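PDB 4R4X: pngf-ii from Elizabethkingia meningoseptica, which probably catalyses the removal of N-linked glycans from glycoproteins as a peptide:N-glycosidase related to PNGase F. Local coordinates for residues Q2-Y8 and H22-N28; E49-I53 and D159-F163; Q62-L66 and Y176-I180; I79-F85 and I127-L132. Residues are numbered along the deposited sequence.

Contact 1: residues Q2-Y8 and H22-N28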
# COMPACT_ATOMS: atom_id res chain seq x y z
N GLN A 2 -38.23 -33.43 1.77
CA GLN A 2 -38.81 -32.10 1.73
C GLN A 2 -37.74 -31.04 2.01
O GLN A 2 -36.90 -31.21 2.91
CB GLN A 2 -39.93 -31.97 2.76
CG GLN A 2 -40.55 -30.58 2.86
CD GLN A 2 -41.43 -30.24 1.68
OE1 GLN A 2 -42.36 -30.98 1.37
NE2 GLN A 2 -41.17 -29.10 1.01
N THR A 3 -37.80 -29.97 1.23
CA THR A 3 -36.94 -28.81 1.39
C THR A 3 -37.64 -27.71 2.16
O THR A 3 -38.81 -27.39 1.88
CB THR A 3 -36.49 -28.30 0.02
OG1 THR A 3 -35.72 -29.32 -0.60
CG2 THR A 3 -35.64 -27.04 0.14
N TYR A 4 -36.91 -27.08 3.08
CA TYR A 4 -37.45 -25.95 3.85
C TYR A 4 -36.58 -24.72 3.71
O TYR A 4 -35.38 -24.81 3.58
CB TYR A 4 -37.54 -26.29 5.34
CG TYR A 4 -38.41 -27.47 5.64
CD1 TYR A 4 -37.88 -28.74 5.64
CD2 TYR A 4 -39.77 -27.31 5.93
CE1 TYR A 4 -38.67 -29.84 5.91
CE2 TYR A 4 -40.57 -28.41 6.21
CZ TYR A 4 -40.01 -29.67 6.19
OH TYR A 4 -40.76 -30.79 6.45
N GLU A 5 -37.22 -23.56 3.80
CA GLU A 5 -36.54 -22.28 3.78
C GLU A 5 -36.79 -21.60 5.09
O GLU A 5 -37.95 -21.37 5.44
CB GLU A 5 -37.10 -21.44 2.64
CG GLU A 5 -36.60 -20.01 2.60
CD GLU A 5 -36.66 -19.45 1.18
OE1 GLU A 5 -37.04 -20.20 0.24
OE2 GLU A 5 -36.32 -18.26 0.99
N ILE A 6 -35.73 -21.29 5.83
CA ILE A 6 -35.84 -20.61 7.10
C ILE A 6 -35.24 -19.23 7.03
O ILE A 6 -34.10 -19.06 6.57
CB ILE A 6 -35.13 -21.40 8.23
CG1 ILE A 6 -35.65 -22.85 8.28
CG2 ILE A 6 -35.35 -20.69 9.57
CD1 ILE A 6 -34.89 -23.82 7.40
N THR A 7 -36.01 -18.24 7.46
CA THR A 7 -35.62 -16.86 7.40
C THR A 7 -35.42 -16.33 8.79
O THR A 7 -36.23 -16.60 9.67
CB THR A 7 -36.72 -16.02 6.71
OG1 THR A 7 -36.99 -16.61 5.43
CG2 THR A 7 -36.26 -14.57 6.56
N TYR A 8 -34.34 -15.60 8.99
CA TYR A 8 -33.92 -15.20 10.33
C TYR A 8 -33.91 -13.69 10.50
O TYR A 8 -33.81 -12.93 9.53
CB TYR A 8 -32.51 -15.71 10.64
CG TYR A 8 -32.38 -17.21 10.69
CD1 TYR A 8 -32.08 -17.94 9.56
CD2 TYR A 8 -32.55 -17.91 11.88
CE1 TYR A 8 -31.95 -19.32 9.59
CE2 TYR A 8 -32.44 -19.29 11.93
CZ TYR A 8 -32.13 -20.00 10.79
OH TYR A 8 -32.01 -21.37 10.82
N HIS A 22 -31.70 -10.13 5.70
CA HIS A 22 -32.02 -11.32 6.50
C HIS A 22 -31.25 -12.55 6.05
O HIS A 22 -31.14 -12.83 4.87
CB HIS A 22 -33.51 -11.63 6.46
CG HIS A 22 -34.37 -10.53 6.98
ND1 HIS A 22 -34.63 -10.35 8.32
CD2 HIS A 22 -35.04 -9.53 6.34
CE1 HIS A 22 -35.42 -9.31 8.48
NE2 HIS A 22 -35.69 -8.79 7.30
N ILE A 23 -30.71 -13.28 7.01
CA ILE A 23 -30.06 -14.55 6.74
C ILE A 23 -31.12 -15.59 6.36
O ILE A 23 -32.24 -15.59 6.89
CB ILE A 23 -29.20 -14.99 7.96
CG1 ILE A 23 -28.03 -14.02 8.14
CG2 ILE A 23 -28.67 -16.40 7.77
CD1 ILE A 23 -27.50 -13.92 9.57
N ILE A 24 -30.78 -16.45 5.41
CA ILE A 24 -31.68 -17.50 4.95
C ILE A 24 -30.94 -18.84 4.90
O ILE A 24 -29.85 -18.93 4.36
CB ILE A 24 -32.25 -17.19 3.55
CG1 ILE A 24 -32.92 -15.80 3.54
CG2 ILE A 24 -33.21 -18.29 3.09
CD1 ILE A 24 -33.43 -15.33 2.19
N SER A 25 -31.58 -19.89 5.42
CA SER A 25 -31.08 -21.26 5.27
C SER A 25 -32.09 -22.00 4.42
O SER A 25 -33.31 -21.91 4.68
CB SER A 25 -30.92 -21.93 6.64
OG SER A 25 -30.57 -23.32 6.55
N ILE A 26 -31.60 -22.72 3.42
CA ILE A 26 -32.44 -23.62 2.64
C ILE A 26 -31.91 -25.03 2.81
O ILE A 26 -30.72 -25.28 2.58
CB ILE A 26 -32.47 -23.24 1.16
CG1 ILE A 26 -33.03 -21.83 1.01
CG2 ILE A 26 -33.32 -24.24 0.39
CD1 ILE A 26 -32.96 -21.29 -0.40
N THR A 27 -32.77 -25.95 3.22
CA THR A 27 -32.27 -27.23 3.66
C THR A 27 -33.22 -28.39 3.40
O THR A 27 -34.44 -28.22 3.45
CB THR A 27 -31.92 -27.15 5.16
OG1 THR A 27 -31.18 -28.32 5.54
CG2 THR A 27 -33.17 -27.03 6.02
N ASN A 28 -32.64 -29.54 3.08
CA ASN A 28 -33.35 -30.81 3.05
C ASN A 28 -32.40 -31.86 3.62
O ASN A 28 -31.28 -31.52 4.03
CB ASN A 28 -33.86 -31.15 1.63
CG ASN A 28 -32.76 -31.13 0.56
OD1 ASN A 28 -32.91 -30.58 -0.52
ND2 ASN A 28 -31.67 -31.74 0.87
O HOH W 1 -30.81 -12.24 9.76

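Contact 2: residues E49-I53 and D159-F163. With ZN (zinc ion), chain B.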
# COMPACT_ATOMS: atom_id res chain seq x y z
N GLU A 49 -20.12 -14.27 0.28
CA GLU A 49 -19.95 -15.70 0.51
C GLU A 49 -21.24 -16.45 0.75
O GLU A 49 -22.21 -15.91 1.29
CB GLU A 49 -19.04 -15.95 1.69
CG GLU A 49 -17.59 -15.58 1.46
CD GLU A 49 -16.78 -15.79 2.72
OE1 GLU A 49 -16.30 -16.93 2.92
OE2 GLU A 49 -16.68 -14.81 3.49
N VAL A 50 -21.20 -17.71 0.36
CA VAL A 50 -22.27 -18.65 0.62
C VAL A 50 -21.65 -19.93 1.20
O VAL A 50 -20.51 -20.26 0.89
CB VAL A 50 -22.99 -18.92 -0.74
CG1 VAL A 50 -23.56 -20.31 -0.84
CG2 VAL A 50 -24.03 -17.85 -1.01
N ASN A 51 -22.42 -20.65 2.02
CA ASN A 51 -21.96 -21.92 2.54
C ASN A 51 -22.92 -23.06 2.10
O ASN A 51 -24.11 -22.85 1.98
CB ASN A 51 -21.87 -21.77 4.06
CG ASN A 51 -21.40 -23.02 4.76
OD1 ASN A 51 -20.20 -23.18 5.01
ND2 ASN A 51 -22.33 -23.89 5.09
N GLU A 52 -22.39 -24.24 1.82
CA GLU A 52 -23.21 -25.40 1.53
C GLU A 52 -22.65 -26.61 2.24
O GLU A 52 -21.43 -26.79 2.30
CB GLU A 52 -23.28 -25.70 0.04
CG GLU A 52 -23.98 -24.62 -0.78
CD GLU A 52 -24.36 -25.07 -2.18
OE1 GLU A 52 -23.81 -26.07 -2.67
OE2 GLU A 52 -25.23 -24.41 -2.80
N ILE A 53 -23.54 -27.42 2.80
CA ILE A 53 -23.16 -28.61 3.53
C ILE A 53 -23.76 -29.79 2.83
O ILE A 53 -24.95 -29.79 2.57
CB ILE A 53 -23.69 -28.58 4.97
CG1 ILE A 53 -23.10 -27.37 5.70
CG2 ILE A 53 -23.37 -29.90 5.67
CD1 ILE A 53 -23.44 -27.26 7.17
N ASP A 159 -30.11 -24.14 -6.61
CA ASP A 159 -29.15 -23.04 -6.57
C ASP A 159 -28.41 -22.88 -7.90
O ASP A 159 -27.34 -22.28 -7.95
CB ASP A 159 -28.15 -23.24 -5.44
CG ASP A 159 -27.32 -24.50 -5.61
OD1 ASP A 159 -27.29 -25.04 -6.73
OD2 ASP A 159 -26.70 -24.94 -4.62
N GLN A 160 -28.98 -23.42 -8.97
CA GLN A 160 -28.36 -23.30 -10.29
C GLN A 160 -28.23 -21.84 -10.72
O GLN A 160 -27.19 -21.48 -11.22
CB GLN A 160 -29.10 -24.12 -11.35
CG GLN A 160 -28.32 -24.32 -12.66
CD GLN A 160 -28.33 -23.07 -13.55
OE1 GLN A 160 -29.33 -22.36 -13.63
NE2 GLN A 160 -27.21 -22.81 -14.20
N SER A 161 -29.21 -20.99 -10.49
CA SER A 161 -29.06 -19.59 -10.94
C SER A 161 -28.03 -18.82 -10.12
O SER A 161 -27.43 -17.86 -10.58
CB SER A 161 -30.39 -18.83 -10.95
OG SER A 161 -31.00 -18.83 -9.69
N LEU A 162 -27.84 -19.24 -8.88
CA LEU A 162 -26.85 -18.60 -8.03
C LEU A 162 -25.46 -18.80 -8.63
O LEU A 162 -24.68 -17.86 -8.72
CB LEU A 162 -26.94 -19.16 -6.61
CG LEU A 162 -25.94 -18.61 -5.61
CD1 LEU A 162 -26.09 -17.10 -5.47
CD2 LEU A 162 -26.14 -19.31 -4.28
N PHE A 163 -25.15 -20.03 -9.05
CA PHE A 163 -23.83 -20.35 -9.59
C PHE A 163 -23.67 -20.18 -11.11
O PHE A 163 -22.57 -20.04 -11.58
CB PHE A 163 -23.40 -21.75 -9.15
CG PHE A 163 -23.22 -21.89 -7.66
CD1 PHE A 163 -22.07 -21.44 -7.05
CD2 PHE A 163 -24.23 -22.41 -6.87
CE1 PHE A 163 -21.91 -21.54 -5.67
CE2 PHE A 163 -24.08 -22.52 -5.49
CZ PHE A 163 -22.92 -22.07 -4.89
ZN ZN B . -25.51 -26.57 -4.07

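Contact 3: residues Q62-L66 and Y176-I180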
# COMPACT_ATOMS: atom_id res chain seq x y z
N GLN A 62 -17.36 -23.63 1.41
CA GLN A 62 -17.49 -22.20 1.48
C GLN A 62 -17.15 -21.64 0.11
O GLN A 62 -16.11 -21.96 -0.44
CB GLN A 62 -16.54 -21.65 2.54
CG GLN A 62 -16.85 -20.24 2.96
CD GLN A 62 -18.08 -20.11 3.83
OE1 GLN A 62 -18.53 -21.06 4.48
NE2 GLN A 62 -18.63 -18.91 3.88
N PHE A 63 -18.02 -20.79 -0.41
CA PHE A 63 -17.87 -20.21 -1.75
C PHE A 63 -17.77 -18.71 -1.61
O PHE A 63 -18.58 -18.11 -0.92
CB PHE A 63 -19.11 -20.50 -2.60
CG PHE A 63 -19.40 -21.95 -2.80
CD1 PHE A 63 -20.16 -22.64 -1.88
CD2 PHE A 63 -18.92 -22.63 -3.92
CE1 PHE A 63 -20.44 -24.00 -2.08
CE2 PHE A 63 -19.19 -23.97 -4.11
CZ PHE A 63 -19.95 -24.66 -3.19
N ALA A 64 -16.84 -18.11 -2.34
CA ALA A 64 -16.69 -16.66 -2.38
C ALA A 64 -16.88 -16.17 -3.81
O ALA A 64 -16.20 -16.63 -4.72
CB ALA A 64 -15.31 -16.26 -1.86
N PHE A 65 -17.81 -15.24 -3.98
CA PHE A 65 -18.12 -14.67 -5.28
C PHE A 65 -17.29 -13.39 -5.37
O PHE A 65 -17.53 -12.47 -4.63
CB PHE A 65 -19.61 -14.36 -5.37
CG PHE A 65 -20.49 -15.59 -5.40
CD1 PHE A 65 -20.49 -16.50 -4.34
CD2 PHE A 65 -21.33 -15.84 -6.48
CE1 PHE A 65 -21.30 -17.63 -4.37
CE2 PHE A 65 -22.14 -16.97 -6.51
CZ PHE A 65 -22.12 -17.87 -5.45
N LEU A 66 -16.29 -13.38 -6.23
CA LEU A 66 -15.27 -12.32 -6.19
C LEU A 66 -15.61 -11.21 -7.14
O LEU A 66 -15.33 -10.02 -6.86
CB LEU A 66 -13.90 -12.88 -6.54
CG LEU A 66 -13.45 -14.02 -5.63
CD1 LEU A 66 -12.04 -14.41 -6.02
CD2 LEU A 66 -13.51 -13.61 -4.17
N TYR A 176 -7.87 -19.05 -0.26
CA TYR A 176 -9.27 -18.64 -0.34
C TYR A 176 -9.45 -17.23 0.29
O TYR A 176 -9.98 -16.31 -0.35
CB TYR A 176 -10.13 -19.70 0.37
CG TYR A 176 -11.59 -19.36 0.48
CD1 TYR A 176 -12.48 -19.66 -0.55
CD2 TYR A 176 -12.09 -18.79 1.64
CE1 TYR A 176 -13.82 -19.34 -0.45
CE2 TYR A 176 -13.43 -18.49 1.75
CZ TYR A 176 -14.28 -18.77 0.70
OH TYR A 176 -15.58 -18.43 0.82
N LYS A 177 -8.97 -17.07 1.52
CA LYS A 177 -9.11 -15.80 2.24
C LYS A 177 -8.33 -14.69 1.56
O LYS A 177 -8.79 -13.55 1.48
CB LYS A 177 -8.62 -15.94 3.69
CG LYS A 177 -9.45 -16.89 4.55
CD LYS A 177 -10.82 -16.33 4.85
CE LYS A 177 -11.54 -17.18 5.88
NZ LYS A 177 -12.74 -16.45 6.32
N ASP A 178 -7.14 -15.04 1.09
CA ASP A 178 -6.25 -14.09 0.41
C ASP A 178 -6.91 -13.53 -0.84
O ASP A 178 -6.83 -12.32 -1.11
CB ASP A 178 -4.93 -14.78 0.04
CG ASP A 178 -3.89 -13.81 -0.52
OD1 ASP A 178 -3.41 -12.93 0.23
OD2 ASP A 178 -3.53 -13.96 -1.71
N MSE A 179 -7.57 -14.40 -1.59
CA MSE A 179 -8.23 -13.97 -2.83
C MSE A 179 -9.42 -13.09 -2.53
O MSE A 179 -9.66 -12.10 -3.25
CB MSE A 179 -8.60 -15.17 -3.70
CG MSE A 179 -7.29 -15.76 -4.23
SE MSE A 179 -7.66 -17.34 -5.34
CE MSE A 179 -8.44 -16.42 -6.90
N ILE A 180 -10.17 -13.40 -1.48
CA ILE A 180 -11.24 -12.49 -1.04
C ILE A 180 -10.65 -11.11 -0.71
O ILE A 180 -11.17 -10.06 -1.18
CB ILE A 180 -11.99 -13.03 0.21
CG1 ILE A 180 -12.80 -14.28 -0.13
CG2 ILE A 180 -12.94 -11.96 0.79
CD1 ILE A 180 -13.39 -14.96 1.09

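Contact 4: residues I79-F85 and I127-L132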
# COMPACT_ATOMS: atom_id res chain seq x y z
N ILE A 79 -15.12 -29.88 9.99
CA ILE A 79 -15.55 -28.70 10.74
C ILE A 79 -16.63 -29.01 11.80
O ILE A 79 -16.52 -28.60 12.96
CB ILE A 79 -16.08 -27.59 9.79
CG1 ILE A 79 -14.93 -27.05 8.93
CG2 ILE A 79 -16.72 -26.46 10.60
CD1 ILE A 79 -15.29 -25.83 8.09
N LEU A 80 -17.67 -29.71 11.38
CA LEU A 80 -18.80 -30.01 12.28
C LEU A 80 -18.32 -30.86 13.46
O LEU A 80 -18.61 -30.53 14.60
CB LEU A 80 -19.93 -30.71 11.52
CG LEU A 80 -20.53 -29.84 10.41
CD1 LEU A 80 -21.76 -30.50 9.81
CD2 LEU A 80 -20.83 -28.45 10.93
N ALA A 81 -17.55 -31.91 13.18
CA ALA A 81 -17.05 -32.82 14.22
C ALA A 81 -16.27 -32.09 15.31
O ALA A 81 -16.34 -32.47 16.47
CB ALA A 81 -16.20 -33.93 13.59
N LYS A 82 -15.56 -31.01 14.96
CA LYS A 82 -14.77 -30.26 15.93
C LYS A 82 -15.56 -29.35 16.87
O LYS A 82 -15.01 -28.89 17.87
CB LYS A 82 -13.70 -29.43 15.23
CG LYS A 82 -12.60 -30.28 14.61
CD LYS A 82 -11.68 -29.44 13.74
CE LYS A 82 -10.62 -30.31 13.10
NZ LYS A 82 -9.85 -29.54 12.09
N GLN A 83 -16.82 -29.06 16.57
CA GLN A 83 -17.59 -28.15 17.43
C GLN A 83 -17.82 -28.87 18.74
O GLN A 83 -18.14 -30.04 18.73
CB GLN A 83 -18.93 -27.77 16.77
CG GLN A 83 -18.72 -27.05 15.45
CD GLN A 83 -20.00 -26.53 14.81
OE1 GLN A 83 -21.12 -26.79 15.28
NE2 GLN A 83 -19.83 -25.76 13.74
N GLU A 84 -17.66 -28.16 19.85
CA GLU A 84 -17.87 -28.71 21.19
C GLU A 84 -19.04 -28.01 21.86
O GLU A 84 -18.95 -26.83 22.15
CB GLU A 84 -16.64 -28.47 22.06
CG GLU A 84 -15.47 -29.38 21.78
CD GLU A 84 -14.39 -29.23 22.84
OE1 GLU A 84 -13.65 -28.22 22.82
OE2 GLU A 84 -14.28 -30.13 23.70
N PHE A 85 -20.10 -28.76 22.13
CA PHE A 85 -21.29 -28.24 22.81
C PHE A 85 -21.51 -28.88 24.18
O PHE A 85 -21.26 -30.07 24.36
CB PHE A 85 -22.52 -28.42 21.93
CG PHE A 85 -22.62 -27.40 20.85
CD1 PHE A 85 -23.15 -26.15 21.10
CD2 PHE A 85 -22.13 -27.67 19.57
CE1 PHE A 85 -23.21 -25.19 20.11
CE2 PHE A 85 -22.18 -26.71 18.58
CZ PHE A 85 -22.72 -25.47 18.84
N ILE A 127 -22.51 -21.31 10.98
CA ILE A 127 -21.94 -22.68 11.01
C ILE A 127 -22.16 -23.42 12.36
O ILE A 127 -22.17 -24.67 12.41
CB ILE A 127 -20.44 -22.62 10.68
CG1 ILE A 127 -19.89 -24.01 10.32
CG2 ILE A 127 -19.68 -21.99 11.84
CD1 ILE A 127 -20.55 -24.68 9.13
N LEU A 128 -22.32 -22.67 13.46
CA LEU A 128 -22.39 -23.27 14.79
C LEU A 128 -23.67 -24.06 15.01
O LEU A 128 -24.77 -23.57 14.75
CB LEU A 128 -22.27 -22.23 15.89
CG LEU A 128 -20.94 -21.49 15.92
CD1 LEU A 128 -20.96 -20.43 17.01
CD2 LEU A 128 -19.78 -22.45 16.09
N GLY A 129 -23.52 -25.30 15.45
CA GLY A 129 -24.66 -26.17 15.74
C GLY A 129 -25.29 -26.92 14.58
O GLY A 129 -26.30 -27.61 14.78
N GLN A 130 -24.70 -26.80 13.38
CA GLN A 130 -25.27 -27.37 12.16
C GLN A 130 -25.37 -28.88 12.19
O GLN A 130 -26.11 -29.44 11.40
CB GLN A 130 -24.40 -27.03 10.96
CG GLN A 130 -24.45 -25.58 10.54
CD GLN A 130 -25.63 -25.26 9.67
OE1 GLN A 130 -26.25 -26.13 9.04
NE2 GLN A 130 -25.93 -23.97 9.58
N ASP A 131 -24.60 -29.55 13.03
CA ASP A 131 -24.81 -30.99 13.17
C ASP A 131 -25.78 -31.39 14.29
O ASP A 131 -26.06 -32.56 14.42
CB ASP A 131 -23.50 -31.74 13.34
CG ASP A 131 -23.62 -33.19 12.91
OD1 ASP A 131 -24.28 -33.48 11.89
OD2 ASP A 131 -23.08 -34.04 13.63
N LEU A 132 -26.28 -30.43 15.08
CA LEU A 132 -27.19 -30.77 16.21
C LEU A 132 -28.63 -30.98 15.78
O LEU A 132 -29.37 -31.75 16.39
CB LEU A 132 -27.18 -29.68 17.27
CG LEU A 132 -25.86 -29.41 18.01
CD1 LEU A 132 -26.03 -28.21 18.92
CD2 LEU A 132 -25.38 -30.63 18.79
O HOH W 2 -22.96 -28.83 15.30

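Contact 1: residues Q2-Y8 and H22-N28
Five backbone hydrogen bonds hold these two antiparallel strands together, and they follow the textbook alternation. Tyr4 and Thr27 form a hydrogen-bonded pair (Tyr4 N to Thr27 O 2.7 Å, Thr27 N to Tyr4 O 2.9 Å), as do Ile6 and Ser25 (Ile6 N to Ser25 O 2.8 Å, Ser25 N to Ile6 O 2.9 Å). Beyond them, Tyr8 N gives a bond to Ile23 O at 3.0 Å. At this end the return bond is replaced: His22 ND1 donates to Tyr8 O at 3.0 Å, while a water accepts from Ile23 N and donates weakly to Tyr8 O. The non-hydrogen-bonded pairs Glu5-Ile26 and Thr7-Ile24 lie between, where CA-H...O contacts such as Ile26 CA to Tyr4 O (3.3 Å) fill the gaps. Side chains alternate accordingly. Tyr4, Ile6, Ser25 and Thr27 share one face, with Ile6 CD1 3.9 Å from Thr27 CG2; Glu5, Thr7, Ile24 and Ile26 occupy the other, where Glu5 OE2 comes within 3.8 Å of Ile24 CG2 and forms a salt bridge with Lys40 of helix 37-40. Tyr8 turns the edge of its ring to the partner strand, CD1 4.1 Å from Ile23 CG2 and CE1 4.1 Å from Ser25 CB. The pair lies inside a larger sheet: strand 144-154 flanks residues 2-8, bonding Glu5 to Lys152, and strand 31-36 flanks residues 22-28.

Contact 2: residues E49-I53 and D159-F163
Asp159 opens the second segment at the N-cap position of the short helix 160-163, but its carboxylate is turned to a metal rather than to capping: OD2 binds the zinc ion at 2.1 Å. From strand 49-53, Glu52 binds the same ion through both carboxylate oxygens, OE1 at 2.2 Å and OE2 at 2.5 Å. Shared coordination explains why two acidic oxygens, Glu52 OE2 and Asp159 OD2, can sit only 2.4 Å apart. Further along the helix, Leu162 points toward the strand and meets Val50, its CD2 4.2 Å from Val50 CG2; the same side chain reaches Phe35 and Ile39. Phe163 follows, with CE2 3.5 Å from Glu52 OE2, so that the carboxylate oxygen meets the edge of the ring, and CZ 4.5 Å from Val50 CG1. Its ring also meets Phe63 of the adjacent strand edge-to-face. Val50 and Glu52, two residues apart on the strand, thus point the same way, one into the apolar patch and one to the ion. The result is a carboxylate zinc site bridging a sheet strand and a helix N terminus, with three oxygen ligands from this chain, in a domain consistent with the LolA/LolB-like fold.

Contact 3: residues Q62-L66 and Y176-I180
Strand 62-65 and helix 176-180 run nearly parallel, their axes 20° apart and 9.6 Å at closest approach, a case of a helix laid along the face of a beta-sheet, as expected of a LolA/LolB-related domain. The strand's alternation decides what the helix meets: Gln62 and Ala64 point toward it, and Leu66 continues the row just past the strand, whereas Phe63 and Phe65 point away. Ala64 is small enough to let the helix side chains close in, with CB 3.6 Å from Ile180 CG1 and 3.7 Å from Tyr176 CE1. Leu66 reaches two neighbours, CD2 lying 4.2 Å from Ile180 CG1 and CD1 4.2 Å from CE of Met179, which is modelled as selenomethionine. On the opposite side of the strand, Phe63 packs edge-to-face on Phe163. Tyr176 reaches across the row: its OH hydrogen-bonds to Glu49 OE1, which also accepts from Gln62 NE2, and the hydroxyl oxygen rests just 3.1 Å from Gln62 CG.

Contact 4: residues I79-F85 and I127-L132
Phe85 presents one face of its ring to Leu132, whose CD1 stands 3.9 Å from the ring centroid and 8° off the normal, a well-formed CH-pi contact; the tip of the ring, CZ, lies 3.5 Å from Gly129 N. Beside it, Gln83 illustrates how one side-chain amide can serve a turn with both its ends. Ile127 to Gln130 form a type II beta turn, with Gly129 at the third position, where the backbone takes a positive phi of 83°, a conformation glycine accepts readily. The turn's own bond, Gln130 N to Ile127 O, is weak at 3.4 Å. Gln83 supplements it: NE2 donates to Ile127 O at 2.9 Å in an almost straight bond, and OE1 accepts from Gly129 N at 2.8 Å. The same OE1 takes a bond from a water, 2.7 Å away, which accepts from Asp131 N at 2.9 Å, extending the polar network past the turn. Apolar contacts complete the joint. Leu80 CD2 packs 3.8 Å from Gln130 CB and 4.2 Å from Ile127 CD1, and Ile79 CG2 is 4.0 Å from Ile127 CG1. Gln130 OE1 accepts a hydrogen bond from Arg55, and Asp131 forms a salt bridge with Lys122. The whole joins the connection between strands 70-76 and 86-94 to the loop leading into strand 134-140, with Leu80 and Ile127 both touching Val60 of strand 59-65 and Phe85 resting on Val113 and Ala102.

In the fold
From the N terminus, contact 1 closes first, pairing strand 3-12 with 23-27 before any other contact opens. Strand 48-54 then opens contact 2 and strand 59-65, its neighbour in the same sheet, opens contact 3. Contact 4 begins and ends inside both of these long loops, and touches contact 2 where Ile53 CD1 meets Gln130 OE1 at 3.6 Å. Contact 2 closes at 159-163 and contact 3 at 176-180, so the two cross. Their helices cover opposite faces of adjoining strands, which are joined by a backbone hydrogen bond, Phe63 N to Val50 O, 2.9 Å. Contacts 1, 2 and 3 reach the same sheet; contact 4 ties the 79-85 connection to the loop before strand 134-140.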